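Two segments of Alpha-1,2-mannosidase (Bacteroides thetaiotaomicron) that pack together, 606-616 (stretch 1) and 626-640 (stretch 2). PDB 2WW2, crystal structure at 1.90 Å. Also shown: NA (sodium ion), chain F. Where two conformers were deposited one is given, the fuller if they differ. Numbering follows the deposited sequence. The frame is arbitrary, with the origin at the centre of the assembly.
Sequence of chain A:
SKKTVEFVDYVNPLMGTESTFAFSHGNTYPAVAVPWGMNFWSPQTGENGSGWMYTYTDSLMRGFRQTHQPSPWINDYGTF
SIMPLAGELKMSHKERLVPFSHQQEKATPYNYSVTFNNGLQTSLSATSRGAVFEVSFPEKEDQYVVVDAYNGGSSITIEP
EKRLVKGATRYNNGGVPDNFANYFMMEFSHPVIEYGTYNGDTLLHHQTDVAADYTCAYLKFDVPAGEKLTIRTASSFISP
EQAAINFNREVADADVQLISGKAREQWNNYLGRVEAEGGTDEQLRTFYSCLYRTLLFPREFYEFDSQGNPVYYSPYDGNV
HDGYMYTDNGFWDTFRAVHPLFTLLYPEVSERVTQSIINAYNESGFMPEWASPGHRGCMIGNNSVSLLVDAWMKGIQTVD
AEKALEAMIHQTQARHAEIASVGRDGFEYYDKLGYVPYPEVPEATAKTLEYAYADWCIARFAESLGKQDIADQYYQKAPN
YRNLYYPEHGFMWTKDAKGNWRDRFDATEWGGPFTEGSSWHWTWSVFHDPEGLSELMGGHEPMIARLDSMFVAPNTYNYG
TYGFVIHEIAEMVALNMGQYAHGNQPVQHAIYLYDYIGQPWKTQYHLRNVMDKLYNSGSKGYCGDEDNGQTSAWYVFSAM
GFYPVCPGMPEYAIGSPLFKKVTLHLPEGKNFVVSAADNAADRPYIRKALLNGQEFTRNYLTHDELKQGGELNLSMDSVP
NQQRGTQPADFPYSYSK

Stretch 1, residues 606-616: HLRNVMDKLYN
Stretch 2 (626-640) EDNGQTSAWYVFSAM

Stretch 1 is the end of a helix, His-606 to Lys-613, followed by an extended tail in which Tyr-615 has phi/psi -138/143. Stretch 2 begins as a loop, makes a type I turn from Gly-629 to Ser-632, and continues as a helix from Ser-632 to Met-640. The helix axes approach to 10.7 Å, and their N-to-C directions differ by 127°, so the chains run in broadly opposed senses with a steep crossing. The register is fixed by two CA pairs: Leu-607 CA to Ser-638 CA, 7.5 Å, and Met-611 CA to Tyr-635 CA, 7.3 Å. Together the stretches bury 450 Å².

The principal bump is Met-611. Its CA-to-CB bond points sideways, but chi angles of m, t, m (-68°, -159°, -80°) bring the tip into a hole lined by Trp-634, Tyr-635, Ser-638 and Ala-639. The fit is close: Met-611 CE lies 3.5 Å from Ser-638 O, Met-611 SD 3.6 Å from Ala-639 N. The sulfur is also 4.9 Å from the Tyr-635 ring centroid, 21° off the ring normal. Met-611, long and unbranched, can extend into this hollow; its SD lies 3.8 Å from Ser-638 CB and 4.3 Å from Ala-639 CB, the latter residue's CA-to-CB bond pointing away from stretch 1.

Trp-634 (chi1 t, chi2 98°) supplies the reciprocal bulk. Its CH2 meets Leu-607 CD2 at 3.5 Å and Val-610 CG1 at 3.7 Å, an apolar patch one helical turn long. Leu-607, with chi1 t and chi2 m, also places CD2 3.5 Å from Ser-638 OG; that hydroxyl is satisfied within its own helix by donating to Trp-634 O (2.9 Å between OG and O).

Beyond the helix end, Tyr-615 (chi1 -71°, chi2 -88°) covers the start of the second helix. Tyr-635, with chi1 t and chi2 96°, turns its edge toward the face of Tyr-615: centroids are 4.6 Å apart, planes meet at 56°, and Tyr-615 CG is 3.5 Å from Tyr-635 CD1. At the ring's far end, Tyr-615 OH approaches Thr-631 OG1 to 2.6 Å, near the ring plane, in a hydrogen-bonding contact. Thr-631 (chi1 p) occupies the N-cap position, yet its OG1 donates to Asp-627 OD2 at 2.5 Å. Asp-627 thus braces the loop, its OD1 accepting from Gly-629 N at 3.0 Å, while its backbone O binds sodium at 2.3 Å.

Two waters bridge the stretches. Water 1 donates to Met-611 O and hydrogen-bonds Tyr-635 OH, each at 2.7 Å from its oxygen; water 2 donates to Leu-614 O (2.9 Å) and Asp-627 OD2 (2.7 Å).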

ATOM      1  N   HIS A 606      -4.300 -13.056 -19.602  1.00 12.76           N
ATOM      2  CA  HIS A 606      -4.635 -11.875 -18.807  1.00 13.63           C
ATOM      3  C   HIS A 606      -5.966 -11.248 -19.183  1.00 13.37           C
ATOM      4  O   HIS A 606      -6.726 -10.807 -18.320  1.00 13.54           O
ATOM      5  CB  HIS A 606      -3.524 -10.833 -18.890  1.00 13.75           C
ATOM      6  CG  HIS A 606      -2.278 -11.244 -18.171  1.00 16.63           C
ATOM      7  ND1 HIS A 606      -2.242 -11.446 -16.808  1.00 16.91           N
ATOM      8  CD2 HIS A 606      -1.026 -11.505 -18.626  1.00 16.79           C
ATOM      9  CE1 HIS A 606      -1.022 -11.813 -16.453  1.00 18.28           C
ATOM     10  NE2 HIS A 606      -0.266 -11.855 -17.537  1.00 17.62           N
ATOM     11  N   LEU A 607      -6.244 -11.205 -20.475  1.00 12.58           N
ATOM     12  CA  LEU A 607      -7.514 -10.709 -20.954  1.00 12.92           C
ATOM     13  C   LEU A 607      -8.664 -11.532 -20.361  1.00 12.22           C
ATOM     14  O   LEU A 607      -9.626 -10.988 -19.797  1.00 11.07           O
ATOM     15  CB  LEU A 607      -7.501 -10.816 -22.479  1.00 13.79           C
ATOM     16  CG  LEU A 607      -8.573 -10.106 -23.275  1.00 17.37           C
ATOM     17  CD1 LEU A 607      -9.858 -10.892 -23.095  1.00 18.93           C
ATOM     18  CD2 LEU A 607      -8.707  -8.630 -22.843  1.00 18.36           C
ATOM     19  N   ARG A 608      -8.575 -12.850 -20.471  1.00 11.16           N
ATOM     20  CA  ARG A 608      -9.645 -13.676 -19.930  1.00 11.11           C
ATOM     21  C   ARG A 608      -9.742 -13.527 -18.406  1.00 11.68           C
ATOM     22  O   ARG A 608     -10.825 -13.517 -17.845  1.00 11.62           O
ATOM     23  CB  ARG A 608      -9.480 -15.138 -20.368  1.00 11.18           C
ATOM     24  CG  ARG A 608      -9.605 -15.282 -21.913  1.00  9.91           C
ATOM     25  CD  ARG A 608     -11.050 -15.073 -22.367  1.00 11.21           C
ATOM     26  NE  ARG A 608     -11.910 -16.094 -21.757  1.00 10.61           N
ATOM     27  CZ  ARG A 608     -12.020 -17.336 -22.222  1.00 11.16           C
ATOM     28  NH1 ARG A 608     -11.353 -17.704 -23.308  1.00  8.74           N
ATOM     29  NH2 ARG A 608     -12.793 -18.220 -21.604  1.00 11.62           N
ATOM     30  N   ASN A 609      -8.605 -13.359 -17.747  1.00 11.85           N
ATOM     31  CA  ASN A 609      -8.597 -13.159 -16.293  1.00 12.19           C
ATOM     32  C   ASN A 609      -9.324 -11.849 -15.918  1.00 11.62           C
ATOM     33  O   ASN A 609     -10.190 -11.837 -15.036  1.00 10.90           O
ATOM     34  CB  ASN A 609      -7.151 -13.171 -15.794  1.00 13.28           C
ATOM     35  CG  ASN A 609      -7.037 -13.466 -14.322  1.00 17.35           C
ATOM     36  OD1 ASN A 609      -7.780 -14.275 -13.764  1.00 20.41           O
ATOM     37  ND2 ASN A 609      -6.078 -12.817 -13.677  1.00 21.73           N
ATOM     38  N   VAL A 610      -9.007 -10.764 -16.618  1.00 10.55           N
ATOM     39  CA  VAL A 610      -9.685  -9.480 -16.393  1.00 10.79           C
ATOM     40  C   VAL A 610     -11.208  -9.579 -16.642  1.00 11.05           C
ATOM     41  O   VAL A 610     -12.009  -9.119 -15.841  1.00 10.75           O
ATOM     42  CB  VAL A 610      -9.060  -8.344 -17.252  1.00 10.67           C
ATOM     43  CG1 VAL A 610      -9.980  -7.119 -17.290  1.00 12.14           C
ATOM     44  CG2 VAL A 610      -7.663  -7.949 -16.702  1.00 12.31           C
ATOM     45  N   MET A 611     -11.611 -10.197 -17.744  1.00 11.31           N
ATOM     46  CA  MET A 611     -13.035 -10.315 -18.040  0.50 11.34           C
ATOM     47  C   MET A 611     -13.763 -11.074 -16.935  1.00 11.51           C
ATOM     48  O   MET A 611     -14.886 -10.712 -16.569  1.00 11.86           O
ATOM     49  CB  MET A 611     -13.276 -10.960 -19.413  0.50 11.47           C
ATOM     50  CG  MET A 611     -12.836 -10.073 -20.580  0.50 12.37           C
ATOM     51  SD  MET A 611     -13.581 -10.462 -22.176  0.50 12.69           S
ATOM     52  CE  MET A 611     -12.626 -11.872 -22.744  0.50 13.54           C
ATOM     53  N   ASP A 612     -13.128 -12.107 -16.400  1.00 11.89           N
ATOM     54  CA  ASP A 612     -13.742 -12.909 -15.337  1.00 13.08           C
ATOM     55  C   ASP A 612     -13.742 -12.172 -13.998  1.00 13.57           C
ATOM     56  O   ASP A 612     -14.693 -12.276 -13.231  1.00 13.47           O
ATOM     57  CB  ASP A 612     -12.995 -14.236 -15.157  1.00 13.97           C
ATOM     58  CG  ASP A 612     -13.292 -15.255 -16.267  1.00 17.08           C
ATOM     59  OD1 ASP A 612     -14.241 -15.070 -17.068  1.00 17.73           O
ATOM     60  OD2 ASP A 612     -12.557 -16.268 -16.332  1.00 20.41           O
ATOM     61  N   LYS A 613     -12.670 -11.449 -13.694  1.00 13.01           N
ATOM     62  CA  LYS A 613     -12.497 -10.936 -12.328  1.00 13.56           C
ATOM     63  C   LYS A 613     -12.933  -9.494 -12.075  1.00 12.92           C
ATOM     64  O   LYS A 613     -13.252  -9.148 -10.941  1.00 13.21           O
ATOM     65  CB  LYS A 613     -11.057 -11.157 -11.866  1.00 13.47           C
ATOM     66  CG  LYS A 613     -10.861 -12.613 -11.478  1.00 16.19           C
ATOM     67  CD  LYS A 613      -9.457 -13.090 -11.643  1.00 19.80           C
ATOM     68  CE  LYS A 613      -9.380 -14.519 -11.043  1.00 21.74           C
ATOM     69  NZ  LYS A 613      -8.031 -15.058 -11.154  1.00 23.84           N
ATOM     70  N   LEU A 614     -12.964  -8.669 -13.115  1.00 12.83           N
ATOM     71  CA  LEU A 614     -13.248  -7.248 -12.943  1.00 12.56           C
ATOM     72  C   LEU A 614     -14.616  -6.798 -13.456  1.00 12.96           C
ATOM     73  O   LEU A 614     -14.887  -5.585 -13.539  1.00 12.13           O
ATOM     74  CB  LEU A 614     -12.166  -6.429 -13.636  1.00 13.05           C
ATOM     75  CG  LEU A 614     -10.767  -6.602 -13.036  1.00 13.85           C
ATOM     76  CD1 LEU A 614      -9.854  -5.586 -13.671  1.00 17.82           C
ATOM     77  CD2 LEU A 614     -10.788  -6.439 -11.498  1.00 16.76           C
ATOM     78  N   TYR A 615     -15.475  -7.763 -13.788  1.00 12.68           N
ATOM     79  CA  TYR A 615     -16.804  -7.441 -14.316  1.00 12.55           C
ATOM     80  C   TYR A 615     -17.884  -8.333 -13.733  1.00 12.69           C
ATOM     81  O   TYR A 615     -17.674  -9.534 -13.481  1.00 11.65           O
ATOM     82  CB  TYR A 615     -16.853  -7.605 -15.846  1.00 12.66           C
ATOM     83  CG  TYR A 615     -16.092  -6.562 -16.606  1.00 11.76           C
ATOM     84  CD1 TYR A 615     -16.698  -5.374 -16.980  1.00 12.33           C
ATOM     85  CD2 TYR A 615     -14.747  -6.750 -16.921  1.00 11.65           C
ATOM     86  CE1 TYR A 615     -15.993  -4.410 -17.668  1.00 11.10           C
ATOM     87  CE2 TYR A 615     -14.039  -5.795 -17.594  1.00 12.99           C
ATOM     88  CZ  TYR A 615     -14.652  -4.628 -17.967  1.00 11.85           C
ATOM     89  OH  TYR A 615     -13.928  -3.670 -18.659  1.00 11.41           O
ATOM     90  N   ASN A 616     -19.044  -7.737 -13.512  1.00 12.62           N
ATOM     91  CA  ASN A 616     -20.270  -8.511 -13.384  1.00 12.84           C
ATOM     92  C   ASN A 616     -21.446  -7.641 -13.834  1.00 12.39           C
ATOM     93  O   ASN A 616     -21.265  -6.469 -14.170  1.00 11.57           O
ATOM     94  CB  ASN A 616     -20.453  -9.070 -11.967  1.00 13.03           C
ATOM     95  CG  ASN A 616     -20.625  -7.991 -10.939  1.00 14.69           C
ATOM     96  OD1 ASN A 616     -21.637  -7.287 -10.919  1.00 13.58           O
ATOM     97  ND2 ASN A 616     -19.638  -7.862 -10.054  1.00 13.95           N
ATOM     98  N   GLU A 626     -10.529   1.851 -10.899  1.00 17.55           N
ATOM     99  CA  GLU A 626     -10.323   2.897 -11.881  1.00 19.02           C
ATOM    100  C   GLU A 626     -11.317   2.827 -13.016  1.00 18.06           C
ATOM    101  O   GLU A 626     -11.217   3.577 -13.979  1.00 18.14           O
ATOM    102  CB  GLU A 626      -8.965   2.702 -12.495  1.00 20.21           C
ATOM    103  CG  GLU A 626      -8.338   3.934 -12.916  1.00 25.39           C
ATOM    104  CD  GLU A 626      -7.308   4.315 -11.929  1.00 30.61           C
ATOM    105  OE1 GLU A 626      -7.560   4.057 -10.731  1.00 32.71           O
ATOM    106  OE2 GLU A 626      -6.255   4.831 -12.355  1.00 31.43           O
ATOM    107  N   ASP A 627     -12.257   1.900 -12.929  1.00 16.91           N
ATOM    108  CA  ASP A 627     -13.222   1.710 -14.008  1.00 16.64           C
ATOM    109  C   ASP A 627     -14.561   2.284 -13.592  1.00 16.29           C
ATOM    110  O   ASP A 627     -15.232   1.760 -12.690  1.00 15.35           O
ATOM    111  CB  ASP A 627     -13.367   0.233 -14.353  1.00 16.71           C
ATOM    112  CG  ASP A 627     -14.190  -0.001 -15.625  1.00 18.13           C
ATOM    113  OD1 ASP A 627     -14.788   0.969 -16.171  1.00 18.21           O
ATOM    114  OD2 ASP A 627     -14.241  -1.168 -16.070  1.00 17.80           O
ATOM    115  N   ASN A 628     -14.927   3.382 -14.239  1.00 15.50           N
ATOM    116  CA  ASN A 628     -16.173   4.061 -13.937  1.00 15.90           C
ATOM    117  C   ASN A 628     -17.181   3.909 -15.074  1.00 16.34           C
ATOM    118  O   ASN A 628     -18.035   4.771 -15.280  1.00 15.98           O
ATOM    119  CB  ASN A 628     -15.876   5.531 -13.654  1.00 15.95           C
ATOM    120  CG  ASN A 628     -14.885   5.690 -12.511  1.00 17.28           C
ATOM    121  OD1 ASN A 628     -13.753   6.198 -12.689  1.00 17.80           O
ATOM    122  ND2 ASN A 628     -15.271   5.187 -11.345  1.00 12.90           N
ATOM    123  N   GLY A 629     -17.074   2.799 -15.805  1.00 15.51           N
ATOM    124  CA  GLY A 629     -18.022   2.523 -16.879  1.00 15.70           C
ATOM    125  C   GLY A 629     -17.417   2.720 -18.255  1.00 15.40           C
ATOM    126  O   GLY A 629     -17.972   2.233 -19.241  1.00 15.63           O
ATOM    127  N   GLN A 630     -16.262   3.396 -18.318  1.00 15.44           N
ATOM    128  CA  GLN A 630     -15.644   3.759 -19.602  1.00 15.15           C
ATOM    129  C   GLN A 630     -15.114   2.565 -20.393  1.00 14.91           C
ATOM    130  O   GLN A 630     -14.786   2.698 -21.565  1.00 15.06           O
ATOM    131  CB  GLN A 630     -14.553   4.836 -19.442  1.00 15.31           C
ATOM    132  CG  GLN A 630     -13.233   4.397 -18.801  1.00 15.66           C
ATOM    133  CD  GLN A 630     -13.256   4.463 -17.276  1.00 17.34           C
ATOM    134  OE1 GLN A 630     -14.325   4.593 -16.658  1.00 16.77           O
ATOM    135  NE2 GLN A 630     -12.075   4.366 -16.658  1.00 16.00           N
ATOM    136  N   THR A 631     -15.065   1.396 -19.764  1.00 13.81           N
ATOM    137  CA  THR A 631     -14.574   0.214 -20.437  1.00 13.23           C
ATOM    138  C   THR A 631     -15.702  -0.597 -21.114  1.00 12.37           C
ATOM    139  O   THR A 631     -15.479  -1.720 -21.511  1.00 11.99           O
ATOM    140  CB  THR A 631     -13.819  -0.706 -19.473  1.00 13.58           C
ATOM    141  OG1 THR A 631     -14.752  -1.251 -18.534  1.00 13.26           O
ATOM    142  CG2 THR A 631     -12.714   0.070 -18.730  1.00 14.37           C
ATOM    143  N   SER A 632     -16.896  -0.028 -21.258  1.00 12.13           N
ATOM    144  CA  SER A 632     -18.008  -0.768 -21.893  1.00 11.90           C
ATOM    145  C   SER A 632     -17.645  -1.331 -23.290  1.00 10.73           C
ATOM    146  O   SER A 632     -17.827  -2.507 -23.555  1.00  9.63           O
ATOM    147  CB  SER A 632     -19.281   0.094 -21.954  1.00 12.72           C
ATOM    148  OG  SER A 632     -19.129   1.186 -22.874  1.00 17.63           O
ATOM    149  N   ALA A 633     -17.088  -0.504 -24.165  1.00 10.16           N
ATOM    150  CA  ALA A 633     -16.714  -0.965 -25.506  1.00  9.85           C
ATOM    151  C   ALA A 633     -15.498  -1.894 -25.459  1.00  9.10           C
ATOM    152  O   ALA A 633     -15.365  -2.828 -26.274  1.00  8.78           O
ATOM    153  CB  ALA A 633     -16.423   0.242 -26.404  1.00  9.24           C
ATOM    154  N   TRP A 634     -14.616  -1.635 -24.496  1.00  8.90           N
ATOM    155  CA  TRP A 634     -13.462  -2.492 -24.270  1.00  9.08           C
ATOM    156  C   TRP A 634     -13.956  -3.917 -23.977  1.00  9.07           C
ATOM    157  O   TRP A 634     -13.436  -4.910 -24.502  1.00  8.63           O
ATOM    158  CB  TRP A 634     -12.635  -1.958 -23.092  1.00  9.57           C
ATOM    159  CG  TRP A 634     -11.358  -2.710 -22.840  1.00 10.06           C
ATOM    160  CD1 TRP A 634     -10.103  -2.357 -23.257  1.00 12.52           C
ATOM    161  CD2 TRP A 634     -11.209  -3.938 -22.112  1.00 10.08           C
ATOM    162  NE1 TRP A 634      -9.184  -3.289 -22.832  1.00 13.11           N
ATOM    163  CE2 TRP A 634      -9.836  -4.265 -22.124  1.00 11.38           C
ATOM    164  CE3 TRP A 634     -12.099  -4.780 -21.431  1.00  9.39           C
ATOM    165  CZ2 TRP A 634      -9.332  -5.408 -21.494  1.00 12.57           C
ATOM    166  CZ3 TRP A 634     -11.595  -5.920 -20.825  1.00 10.93           C
ATOM    167  CH2 TRP A 634     -10.232  -6.219 -20.850  1.00  9.87           C
ATOM    168  N   TYR A 635     -14.995  -4.015 -23.168  1.00  8.66           N
ATOM    169  CA  TYR A 635     -15.512  -5.345 -22.820  1.00  8.60           C
ATOM    170  C   TYR A 635     -16.168  -6.004 -24.038  1.00  8.69           C
ATOM    171  O   TYR A 635     -15.982  -7.199 -24.286  1.00  8.68           O
ATOM    172  CB  TYR A 635     -16.494  -5.248 -21.658  1.00  8.40           C
ATOM    173  CG  TYR A 635     -16.999  -6.603 -21.163  1.00  8.68           C
ATOM    174  CD1 TYR A 635     -16.399  -7.242 -20.068  1.00  8.05           C
ATOM    175  CD2 TYR A 635     -18.056  -7.235 -21.788  1.00  7.70           C
ATOM    176  CE1 TYR A 635     -16.852  -8.484 -19.615  1.00  8.31           C
ATOM    177  CE2 TYR A 635     -18.513  -8.492 -21.337  1.00  8.72           C
ATOM    178  CZ  TYR A 635     -17.907  -9.095 -20.263  1.00  8.89           C
ATOM    179  OH  TYR A 635     -18.366 -10.298 -19.810  1.00  7.25           O
ATOM    180  N   VAL A 636     -16.930  -5.234 -24.808  1.00  8.53           N
ATOM    181  CA  VAL A 636     -17.595  -5.800 -25.996  1.00  8.75           C
ATOM    182  C   VAL A 636     -16.572  -6.350 -26.986  1.00  8.72           C
ATOM    183  O   VAL A 636     -16.643  -7.505 -27.391  1.00  8.52           O
ATOM    184  CB  VAL A 636     -18.534  -4.769 -26.669  1.00  8.62           C
ATOM    185  CG1 VAL A 636     -19.053  -5.304 -28.001  1.00  8.22           C
ATOM    186  CG2 VAL A 636     -19.711  -4.471 -25.738  1.00  7.51           C
ATOM    187  N   PHE A 637     -15.626  -5.519 -27.378  1.00  8.53           N
ATOM    188  CA  PHE A 637     -14.554  -5.990 -28.250  1.00  9.28           C
ATOM    189  C   PHE A 637     -13.853  -7.213 -27.646  1.00  8.79           C
ATOM    190  O   PHE A 637     -13.720  -8.239 -28.301  1.00  9.07           O
ATOM    191  CB  PHE A 637     -13.534  -4.873 -28.468  1.00  9.06           C
ATOM    192  CG  PHE A 637     -13.798  -4.043 -29.693  1.00  9.52           C
ATOM    193  CD1 PHE A 637     -13.738  -4.617 -30.960  1.00  9.29           C
ATOM    194  CD2 PHE A 637     -14.097  -2.688 -29.579  1.00  9.94           C
ATOM    195  CE1 PHE A 637     -13.986  -3.847 -32.105  1.00  8.73           C
ATOM    196  CE2 PHE A 637     -14.353  -1.913 -30.707  1.00  9.67           C
ATOM    197  CZ  PHE A 637     -14.275  -2.487 -31.970  1.00  8.62           C
ATOM    198  N   SER A 638     -13.390  -7.094 -26.404  1.00  9.09           N
ATOM    199  CA  SER A 638     -12.594  -8.172 -25.804  1.00  9.54           C
ATOM    200  C   SER A 638     -13.352  -9.495 -25.735  1.00  9.24           C
ATOM    201  O   SER A 638     -12.772 -10.560 -25.986  1.00  9.64           O
ATOM    202  CB  SER A 638     -12.049  -7.769 -24.423  1.00  8.90           C
ATOM    203  OG  SER A 638     -11.126  -6.701 -24.568  1.00 10.62           O
ATOM    204  N   ALA A 639     -14.639  -9.443 -25.412  1.00  9.20           N
ATOM    205  CA  ALA A 639     -15.474 -10.657 -25.450  1.00  8.74           C
ATOM    206  C   ALA A 639     -15.582 -11.278 -26.846  1.00  8.81           C
ATOM    207  O   ALA A 639     -15.666 -12.502 -26.993  1.00  8.63           O
ATOM    208  CB  ALA A 639     -16.886 -10.361 -24.913  1.00  8.28           C
ATOM    209  N   MET A 640     -15.612 -10.435 -27.869  1.00  8.68           N
ATOM    210  CA  MET A 640     -15.657 -10.925 -29.249  1.00  9.11           C
ATOM    211  C   MET A 640     -14.322 -11.558 -29.644  1.00  9.04           C
ATOM    212  O   MET A 640     -14.260 -12.403 -30.543  1.00  9.72           O
ATOM    213  CB  MET A 640     -16.000  -9.774 -30.220  1.00  8.82           C
ATOM    214  CG  MET A 640     -17.456  -9.270 -30.120  1.00  9.41           C
ATOM    215  SD  MET A 640     -17.925  -8.172 -31.488  1.00 12.02           S
ATOM    216  CE  MET A 640     -16.742  -6.829 -31.364  1.00 10.79           C
TER
HETATM  217 NA    NA F 800     -15.339   0.862 -10.529  1.00 13.47          NA
HETATM  218  O   HOH W   1     -17.243 -11.495 -17.666  1.00 10.71           O
HETATM  219  O   HOH W   2     -13.703  -3.054 -14.191  1.00 12.66           O
HETATM  220  O   HOH W   3     -14.390   3.054  -9.755  1.00 15.76           O
HETATM  221  O   HOH W   4     -15.225  -0.279  -8.413  1.00 12.17           O